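Local coordinates for protein bifunctional endomannanase/endoglucanase (Caldanaerobius polysaccharolyticus, PDB 3W0K) that probably hydrolyses internal linkages of mannan and beta-glucan chains, using the beta/alpha barrel of glycoside hydrolase family 5, at residues E170-G175 with V191-R196; G178-A182 with Y240-W244; W115-A119 with S131-V135. All coordinates share one frame; numbering follows the deposited sequence.

Contact 1: residues E170-G175 with V191-R196; sequences EIVIDG and VVHSGR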
loop_
_atom_site.group_PDB
_atom_site.type_symbol
_atom_site.label_atom_id
_atom_site.label_comp_id
_atom_site.label_asym_id
_atom_site.label_seq_id
_atom_site.Cartn_x
_atom_site.Cartn_y
_atom_site.Cartn_z
ATOM N N GLU A 170 -11.481 5.432 -10.472
ATOM C CA GLU A 170 -11.578 4.637 -9.254
ATOM C C GLU A 170 -10.617 5.214 -8.226
ATOM O O GLU A 170 -9.458 5.511 -8.531
ATOM C CB GLU A 170 -11.242 3.171 -9.538
ATOM C CG GLU A 170 -11.343 2.256 -8.323
ATOM C CD GLU A 170 -11.125 0.800 -8.686
ATOM O OE1 GLU A 170 -10.104 0.224 -8.260
ATOM O OE2 GLU A 170 -11.970 0.236 -9.414
ATOM N N ILE A 171 -11.119 5.386 -7.011
ATOM C CA ILE A 171 -10.349 5.956 -5.917
ATOM C C ILE A 171 -10.239 4.971 -4.763
ATOM O O ILE A 171 -11.175 4.225 -4.474
ATOM C CB ILE A 171 -10.997 7.282 -5.442
ATOM C CG1 ILE A 171 -10.925 8.318 -6.569
ATOM C CG2 ILE A 171 -10.297 7.814 -4.196
ATOM C CD1 ILE A 171 -11.802 9.535 -6.353
ATOM N N VAL A 172 -9.063 4.955 -4.142
ATOM C CA VAL A 172 -8.765 4.080 -3.018
ATOM C C VAL A 172 -8.313 4.944 -1.848
ATOM O O VAL A 172 -7.610 5.939 -2.040
ATOM C CB VAL A 172 -7.607 3.104 -3.367
ATOM C CG1 VAL A 172 -7.345 2.144 -2.212
ATOM C CG2 VAL A 172 -7.917 2.340 -4.647
ATOM N N ILE A 173 -8.762 4.593 -0.646
ATOM C CA ILE A 173 -8.369 5.312 0.563
ATOM C C ILE A 173 -7.831 4.312 1.577
ATOM O O ILE A 173 -8.343 3.195 1.685
ATOM C CB ILE A 173 -9.532 6.138 1.180
ATOM C CG1 ILE A 173 -10.717 5.247 1.552
ATOM C CG2 ILE A 173 -9.965 7.233 0.215
ATOM C CD1 ILE A 173 -11.796 5.995 2.343
ATOM N N ASP A 174 -6.761 4.693 2.270
ATOM C CA ASP A 174 -6.120 3.835 3.267
ATOM C C ASP A 174 -6.718 3.998 4.656
ATOM O O ASP A 174 -7.131 5.092 5.043
ATOM C CB ASP A 174 -4.617 4.131 3.350
ATOM C CG ASP A 174 -3.837 3.622 2.146
ATOM O OD1 ASP A 174 -4.446 3.258 1.116
ATOM O OD2 ASP A 174 -2.592 3.588 2.240
ATOM N N GLY A 175 -6.721 2.906 5.415
ATOM C CA GLY A 175 -7.255 2.943 6.764
ATOM C C GLY A 175 -6.481 3.856 7.698
ATOM O O GLY A 175 -5.306 4.164 7.469
ATOM N N VAL A 191 -15.733 4.397 -2.694
ATOM C CA VAL A 191 -14.303 4.239 -2.931
ATOM C C VAL A 191 -13.844 2.920 -2.328
ATOM O O VAL A 191 -14.553 2.319 -1.517
ATOM C CB VAL A 191 -13.481 5.391 -2.289
ATOM C CG1 VAL A 191 -13.890 6.728 -2.886
ATOM C CG2 VAL A 191 -13.658 5.401 -0.770
ATOM N N VAL A 192 -12.681 2.446 -2.759
ATOM C CA VAL A 192 -12.135 1.207 -2.221
ATOM C C VAL A 192 -11.464 1.519 -0.888
ATOM O O VAL A 192 -10.716 2.489 -0.783
ATOM C CB VAL A 192 -11.073 0.587 -3.160
ATOM C CG1 VAL A 192 -10.489 -0.680 -2.535
ATOM C CG2 VAL A 192 -11.680 0.276 -4.516
ATOM N N HIS A 193 -11.791 0.741 0.139
ATOM C CA HIS A 193 -11.178 0.913 1.453
ATOM C C HIS A 193 -10.024 -0.076 1.520
ATOM O O HIS A 193 -10.222 -1.290 1.425
ATOM C CB HIS A 193 -12.191 0.662 2.569
ATOM C CG HIS A 193 -13.217 1.743 2.696
ATOM N ND1 HIS A 193 -13.604 2.261 3.913
ATOM C CD2 HIS A 193 -13.927 2.412 1.757
ATOM C CE1 HIS A 193 -14.508 3.205 3.718
ATOM N NE2 HIS A 193 -14.722 3.316 2.419
ATOM N N SER A 194 -8.817 0.454 1.674
ATOM C CA SER A 194 -7.616 -0.365 1.691
ATOM C C SER A 194 -7.004 -0.597 3.061
ATOM O O SER A 194 -6.589 0.348 3.747
ATOM C CB SER A 194 -6.572 0.241 0.747
ATOM O OG SER A 194 -5.470 -0.631 0.563
ATOM N N GLY A 195 -6.931 -1.875 3.425
ATOM C CA GLY A 195 -6.361 -2.289 4.694
ATOM C C GLY A 195 -4.932 -2.789 4.577
ATOM O O GLY A 195 -4.280 -2.657 3.529
ATOM N N ARG A 196 -4.461 -3.426 5.644
ATOM C CA ARG A 196 -3.092 -3.914 5.704
ATOM C C ARG A 196 -2.969 -5.304 6.307
ATOM O O ARG A 196 -3.825 -5.735 7.081
ATOM C CB ARG A 196 -2.246 -2.943 6.532
ATOM C CG ARG A 196 -2.014 -1.581 5.881
ATOM C CD ARG A 196 -1.169 -1.741 4.637
ATOM N NE ARG A 196 -0.765 -0.469 4.034
ATOM C CZ ARG A 196 -1.452 0.182 3.102
ATOM N NH1 ARG A 196 -2.609 -0.295 2.656
ATOM N NH2 ARG A 196 -0.931 1.270 2.544
HETATM O O HOH W 1 -3.390 0.982 -0.034
#

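Contact 2: residues G178-A182 with Y240-W244; sequences GGNIA and YYKPW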
loop_
_atom_site.group_PDB
_atom_site.type_symbol
_atom_site.label_atom_id
_atom_site.label_comp_id
_atom_site.label_asym_id
_atom_site.label_seq_id
_atom_site.Cartn_x
_atom_site.Cartn_y
_atom_site.Cartn_z
ATOM N N GLY A 178 -2.272 4.087 10.474
ATOM C CA GLY A 178 -1.299 3.326 9.708
ATOM C C GLY A 178 -1.910 2.233 8.851
ATOM O O GLY A 178 -1.281 1.195 8.622
ATOM N N GLY A 179 -3.121 2.480 8.357
ATOM C CA GLY A 179 -3.813 1.512 7.517
ATOM C C GLY A 179 -4.487 0.388 8.282
ATOM O O GLY A 179 -5.007 -0.550 7.679
ATOM N N ASN A 180 -4.525 0.515 9.604
ATOM C CA ASN A 180 -5.114 -0.506 10.476
ATOM C C ASN A 180 -6.593 -0.369 10.798
ATOM O O ASN A 180 -7.291 -1.371 10.972
ATOM C CB ASN A 180 -4.378 -0.516 11.819
ATOM C CG ASN A 180 -2.966 -1.024 11.710
ATOM O OD1 ASN A 180 -2.004 -0.260 11.803
ATOM N ND2 ASN A 180 -2.830 -2.327 11.547
ATOM N N ILE A 181 -7.049 0.874 10.905
ATOM C CA ILE A 181 -8.412 1.193 11.320
ATOM C C ILE A 181 -9.456 1.442 10.237
ATOM O O ILE A 181 -9.290 2.320 9.392
ATOM C CB ILE A 181 -8.370 2.402 12.291
ATOM C CG1 ILE A 181 -7.383 2.125 13.433
ATOM C CG2 ILE A 181 -9.755 2.719 12.836
ATOM C CD1 ILE A 181 -7.708 0.897 14.262
ATOM N N ALA A 182 -10.559 0.694 10.316
ATOM C CA ALA A 182 -11.666 0.805 9.367
ATOM C C ALA A 182 -12.366 2.157 9.490
ATOM O O ALA A 182 -12.396 2.758 10.569
ATOM C CB ALA A 182 -12.663 -0.329 9.579
ATOM N N TYR A 240 -9.204 -8.648 14.450
ATOM C CA TYR A 240 -8.548 -7.479 13.873
ATOM C C TYR A 240 -9.227 -7.031 12.578
ATOM O O TYR A 240 -9.356 -5.833 12.317
ATOM C CB TYR A 240 -7.070 -7.800 13.619
ATOM C CG TYR A 240 -6.340 -6.791 12.765
ATOM C CD1 TYR A 240 -6.030 -5.523 13.255
ATOM C CD2 TYR A 240 -5.968 -7.104 11.463
ATOM C CE1 TYR A 240 -5.366 -4.590 12.461
ATOM C CE2 TYR A 240 -5.306 -6.182 10.662
ATOM C CZ TYR A 240 -5.009 -4.931 11.163
ATOM O OH TYR A 240 -4.358 -4.029 10.356
ATOM N N TYR A 241 -9.669 -7.994 11.777
ATOM C CA TYR A 241 -10.323 -7.687 10.511
ATOM C C TYR A 241 -11.839 -7.523 10.583
ATOM O O TYR A 241 -12.455 -7.090 9.610
ATOM C CB TYR A 241 -9.964 -8.738 9.456
ATOM C CG TYR A 241 -8.555 -8.610 8.918
ATOM C CD1 TYR A 241 -8.110 -7.411 8.359
ATOM C CD2 TYR A 241 -7.666 -9.681 8.969
ATOM C CE1 TYR A 241 -6.812 -7.285 7.866
ATOM C CE2 TYR A 241 -6.368 -9.566 8.481
ATOM C CZ TYR A 241 -5.947 -8.362 7.933
ATOM O OH TYR A 241 -4.653 -8.236 7.485
ATOM N N LYS A 242 -12.433 -7.820 11.739
ATOM C CA LYS A 242 -13.885 -7.714 11.890
ATOM C C LYS A 242 -14.484 -6.375 11.447
ATOM O O LYS A 242 -15.472 -6.358 10.716
ATOM C CB LYS A 242 -14.328 -8.060 13.316
ATOM C CG LYS A 242 -15.841 -8.154 13.464
ATOM C CD LYS A 242 -16.256 -8.559 14.867
ATOM C CE LYS A 242 -17.762 -8.783 14.948
ATOM N NZ LYS A 242 -18.545 -7.581 14.537
ATOM N N PRO A 243 -13.897 -5.237 11.874
ATOM C CA PRO A 243 -14.450 -3.941 11.460
ATOM C C PRO A 243 -14.421 -3.765 9.940
ATOM O O PRO A 243 -15.282 -3.096 9.360
ATOM C CB PRO A 243 -13.528 -2.942 12.159
ATOM C CG PRO A 243 -13.119 -3.674 13.401
ATOM C CD PRO A 243 -12.811 -5.046 12.852
ATOM N N TRP A 244 -13.419 -4.364 9.301
ATOM C CA TRP A 244 -13.282 -4.296 7.850
ATOM C C TRP A 244 -14.308 -5.209 7.182
ATOM O O TRP A 244 -14.873 -4.867 6.147
ATOM C CB TRP A 244 -11.859 -4.669 7.433
ATOM C CG TRP A 244 -10.847 -3.651 7.862
ATOM C CD1 TRP A 244 -10.231 -3.562 9.077
ATOM C CD2 TRP A 244 -10.347 -2.563 7.077
ATOM N NE1 TRP A 244 -9.377 -2.481 9.099
ATOM C CE2 TRP A 244 -9.430 -1.851 7.884
ATOM C CE3 TRP A 244 -10.585 -2.120 5.769
ATOM C CZ2 TRP A 244 -8.747 -0.719 7.424
ATOM C CZ3 TRP A 244 -9.907 -0.992 5.311
ATOM C CH2 TRP A 244 -8.998 -0.305 6.139
HETATM O O HOH W 2 -6.005 -3.259 8.010
HETATM O O HOH W 3 -8.503 -3.341 12.698
#

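Contact 3: residues W115-A119 with S131-V135; sequences WELFA and SFDLV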
loop_
_atom_site.group_PDB
_atom_site.type_symbol
_atom_site.label_atom_id
_atom_site.label_comp_id
_atom_site.label_asym_id
_atom_site.label_seq_id
_atom_site.Cartn_x
_atom_site.Cartn_y
_atom_site.Cartn_z
ATOM N N TRP A 115 -3.742 15.843 -6.961
ATOM C CA TRP A 115 -4.708 14.868 -7.438
ATOM C C TRP A 115 -5.508 15.351 -8.636
ATOM O O TRP A 115 -5.860 14.556 -9.504
ATOM C CB TRP A 115 -5.602 14.384 -6.293
ATOM C CG TRP A 115 -4.914 13.319 -5.490
ATOM C CD1 TRP A 115 -4.640 13.337 -4.151
ATOM C CD2 TRP A 115 -4.369 12.089 -5.994
ATOM N NE1 TRP A 115 -3.954 12.198 -3.792
ATOM C CE2 TRP A 115 -3.775 11.416 -4.904
ATOM C CE3 TRP A 115 -4.319 11.495 -7.264
ATOM C CZ2 TRP A 115 -3.139 10.174 -5.042
ATOM C CZ3 TRP A 115 -3.685 10.262 -7.404
ATOM C CH2 TRP A 115 -3.104 9.615 -6.296
ATOM N N GLU A 116 -5.759 16.655 -8.708
ATOM C CA GLU A 116 -6.477 17.205 -9.851
ATOM C C GLU A 116 -5.580 17.101 -11.083
ATOM O O GLU A 116 -6.060 16.842 -12.186
ATOM C CB GLU A 116 -6.877 18.656 -9.599
ATOM C CG GLU A 116 -8.003 18.809 -8.590
ATOM C CD GLU A 116 -8.370 20.259 -8.333
ATOM O OE1 GLU A 116 -7.454 21.102 -8.227
ATOM O OE2 GLU A 116 -9.577 20.554 -8.231
ATOM N N LEU A 117 -4.274 17.292 -10.883
ATOM C CA LEU A 117 -3.302 17.187 -11.971
ATOM C C LEU A 117 -3.354 15.791 -12.581
ATOM O O LEU A 117 -3.454 15.643 -13.798
ATOM C CB LEU A 117 -1.883 17.452 -11.467
ATOM C CG LEU A 117 -1.467 18.883 -11.142
ATOM C CD1 LEU A 117 -0.070 18.862 -10.551
ATOM C CD2 LEU A 117 -1.511 19.741 -12.402
ATOM N N PHE A 118 -3.305 14.770 -11.729
ATOM C CA PHE A 118 -3.353 13.392 -12.200
ATOM C C PHE A 118 -4.712 13.044 -12.797
ATOM O O PHE A 118 -4.789 12.330 -13.795
ATOM C CB PHE A 118 -2.975 12.421 -11.075
ATOM C CG PHE A 118 -1.538 12.525 -10.651
ATOM C CD1 PHE A 118 -0.520 12.580 -11.601
ATOM C CD2 PHE A 118 -1.198 12.583 -9.303
ATOM C CE1 PHE A 118 0.813 12.694 -11.214
ATOM C CE2 PHE A 118 0.130 12.696 -8.906
ATOM C CZ PHE A 118 1.139 12.752 -9.861
ATOM N N ALA A 119 -5.783 13.565 -12.201
ATOM C CA ALA A 119 -7.124 13.311 -12.720
ATOM C C ALA A 119 -7.232 13.852 -14.144
ATOM O O ALA A 119 -7.759 13.180 -15.034
ATOM C CB ALA A 119 -8.175 13.954 -11.824
ATOM N N SER A 131 -6.142 3.366 -10.927
ATOM C CA SER A 131 -6.863 3.844 -9.750
ATOM C C SER A 131 -5.948 4.785 -8.966
ATOM O O SER A 131 -4.723 4.738 -9.116
ATOM C CB SER A 131 -7.338 2.683 -8.865
ATOM O OG SER A 131 -6.262 1.908 -8.372
ATOM N N PHE A 132 -6.555 5.656 -8.161
ATOM C CA PHE A 132 -5.824 6.631 -7.351
ATOM C C PHE A 132 -5.986 6.323 -5.863
ATOM O O PHE A 132 -7.103 6.348 -5.350
ATOM C CB PHE A 132 -6.375 8.048 -7.587
ATOM C CG PHE A 132 -6.122 8.608 -8.968
ATOM C CD1 PHE A 132 -5.245 7.996 -9.860
ATOM C CD2 PHE A 132 -6.761 9.784 -9.360
ATOM C CE1 PHE A 132 -5.006 8.548 -11.120
ATOM C CE2 PHE A 132 -6.528 10.343 -10.616
ATOM C CZ PHE A 132 -5.649 9.723 -11.498
ATOM N N ASP A 133 -4.871 6.056 -5.184
ATOM C CA ASP A 133 -4.849 5.766 -3.742
ATOM C C ASP A 133 -4.385 7.091 -3.127
ATOM O O ASP A 133 -3.194 7.401 -3.106
ATOM C CB ASP A 133 -3.851 4.632 -3.482
ATOM C CG ASP A 133 -3.827 4.171 -2.038
ATOM O OD1 ASP A 133 -4.670 4.603 -1.219
ATOM O OD2 ASP A 133 -2.944 3.349 -1.725
ATOM N N LEU A 134 -5.346 7.852 -2.608
ATOM C CA LEU A 134 -5.107 9.204 -2.100
ATOM C C LEU A 134 -3.889 9.526 -1.248
ATOM O O LEU A 134 -3.093 10.403 -1.602
ATOM C CB LEU A 134 -6.384 9.765 -1.467
ATOM C CG LEU A 134 -7.631 9.665 -2.355
ATOM C CD1 LEU A 134 -8.748 10.498 -1.742
ATOM C CD2 LEU A 134 -7.343 10.163 -3.773
ATOM N N VAL A 135 -3.742 8.847 -0.120
ATOM C CA VAL A 135 -2.602 9.108 0.743
ATOM C C VAL A 135 -2.284 7.861 1.550
ATOM O O VAL A 135 -3.163 7.252 2.159
ATOM C CB VAL A 135 -2.836 10.363 1.648
ATOM C CG1 VAL A 135 -4.124 10.227 2.457
ATOM C CG2 VAL A 135 -1.632 10.596 2.558
#

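Contact 1: residues E170-G175 with V191-R196
Ile173 and Val191 meet in the apolar layer beneath strands 170-174 and 192-196. Ile173 CD1 lies 3.7 Å from Val191 CG2, and the two side chains cross at about a right angle. The same CD1 sits over a face of the His193 ring, 4.1 Å from its centroid, in a CH-pi contact. It gets there because CG1 stands between the backbone N and the carbonyl carbon (chi1 59°). Helix 148-165 backs this layer, with Ile155 against Ile173. On the opposite face of the sheet Val172 and Val192 lie side by side, and Val172 CG1 touches Ser194 CB at 3.6 Å. Between the two faces runs a parallel pairing of backbones. Val192 N bonds Ile171 O, Ile173 N bonds Val192 O at 2.9 Å, and Ser194 N bonds Ile173 O. Gly175 N extends the series to Ser194 O at 3.1 Å.

The polar edge lies at the C-terminal ends of the strands. Asp174 OD2 and Arg196 NH2 form a salt bridge of 2.9 Å. Its hydrogen bond is weak, with an N-H...O angle of only 123°; the carboxylate and guanidinium planes are 76° apart. Glu137 and Glu258 also bind Arg196, so several acidic groups hold the guanidinium. Arg196 NH1 donates to Gly195 O at 3.0 Å, which further fixes its rotation. A water joins Asp174 OD1, Ser194 OG and Arg196 NH1. These are neighbouring strands of a TIM barrel, joined as a beta-alpha-beta unit, with charged groups at the strand ends where such enzymes carry their active site.

Contact 2: residues G178-A182 with Y240-W244
Ala182 sets its methyl over one face of the Trp244 indole. Here the turn and loop at the end of the short helix 176-179, after strand 170-174 of the TIM barrel, meet helix 234-249 on the barrel's outer layer. This is the tight part of the contact. Ala182 CB lies 3.9 Å from the centroid of the five-membered ring, almost straight above it, in a CH-pi contact. The same methyl also touches Pro243 CB at 3.8 Å, so it meets two neighbouring residues of the helix. Pro243 is exposed to solvent, whereas the Trp244 indole beside it is buried. Along the benzo side of the indole, Trp244 CZ2 approaches Ile181 C at 3.6 Å. Trp244 CG is anti to its carbonyl carbon (chi1 -68°), which brings the ring from the helix across to the loop.

The other side of the contact is looser and built on water. One water lies over the indole face opposite Ala182. It donates to Gly179 O and is also bonded to Tyr240 OH at 3.0 Å. A second water bridges the backbones, donating to Asn180 O and to Tyr240 O. Tyr240 brings the end of its ring toward Asn180, and Gln199 touches both residues.

The two regimes meet at Asn180 O, which takes the indole N-H as well as the second water. Trp244 NE1 donates to it over 3.0 Å with an N-H...O angle of 161°. The oxygen lies in the indole plane, but NE1 stands above the plane of the Asn180 carbonyl, 50° out of it.

Contact 3: residues W115-A119 with S131-V135
Trp115 lays the benzo end of its indole over one face of Phe132. In this TIM barrel the overlap packs helix 105-121 of the outer layer against strand 130-133, which runs nearly antiparallel to it. Trp115 CZ3 is 3.3 Å from Phe132 CG, toward the rim of the phenyl ring. The ring planes are inclined at 33°, so the pair is oblique, and the two side chains reach past each other from opposite sides. With chi1 at -68° the Phe132 ring stands beside its own backbone N and extends to the helix. There Phe132 CZ meets Phe118 CB at 3.8 Å, and Phe132 CE2 lies 3.7 Å from Ala119 N. Arg169 adds a cation-pi contact to the Phe132 ring.

Leu134 holds the pyrrole end of the indole. Leu134 CD2 sits over the face of the five-membered ring, 3.9 Å from Trp115 CE2. The indole is therefore gripped at both ends by residues of 131-135, and all the residues that touch here are buried. Its polar atom is satisfied too: Trp115 NE1 donates to Leu134 O over 3.0 Å, meeting a lone pair in the carbonyl plane.

Contacts 1 and 3 share the barrel sheet, with centres about 12 Å apart. Val172 N lies 2.7 Å from Phe132 O, a probable hydrogen bond between adjacent strands. Asp174 OD1 and Asp133 OD1 are 2.7 Å apart, close for two carboxylates and consistent with one being protonated; Asp133 also pairs with Arg40. The centres of contacts 1 and 2 are about 11 Å apart. Tyr241 OH probably bonds Arg196 O at 2.7 Å, and Trp244 CH2 packs on Gly195 CA. Contacts 2 and 3 do not touch, their centres about 23 Å apart. A bound Tris, probably from crystallisation, lies about 5 Å from the Arg196 side chain of contact 1 and may mark the active-site pocket at the C-terminal strand ends.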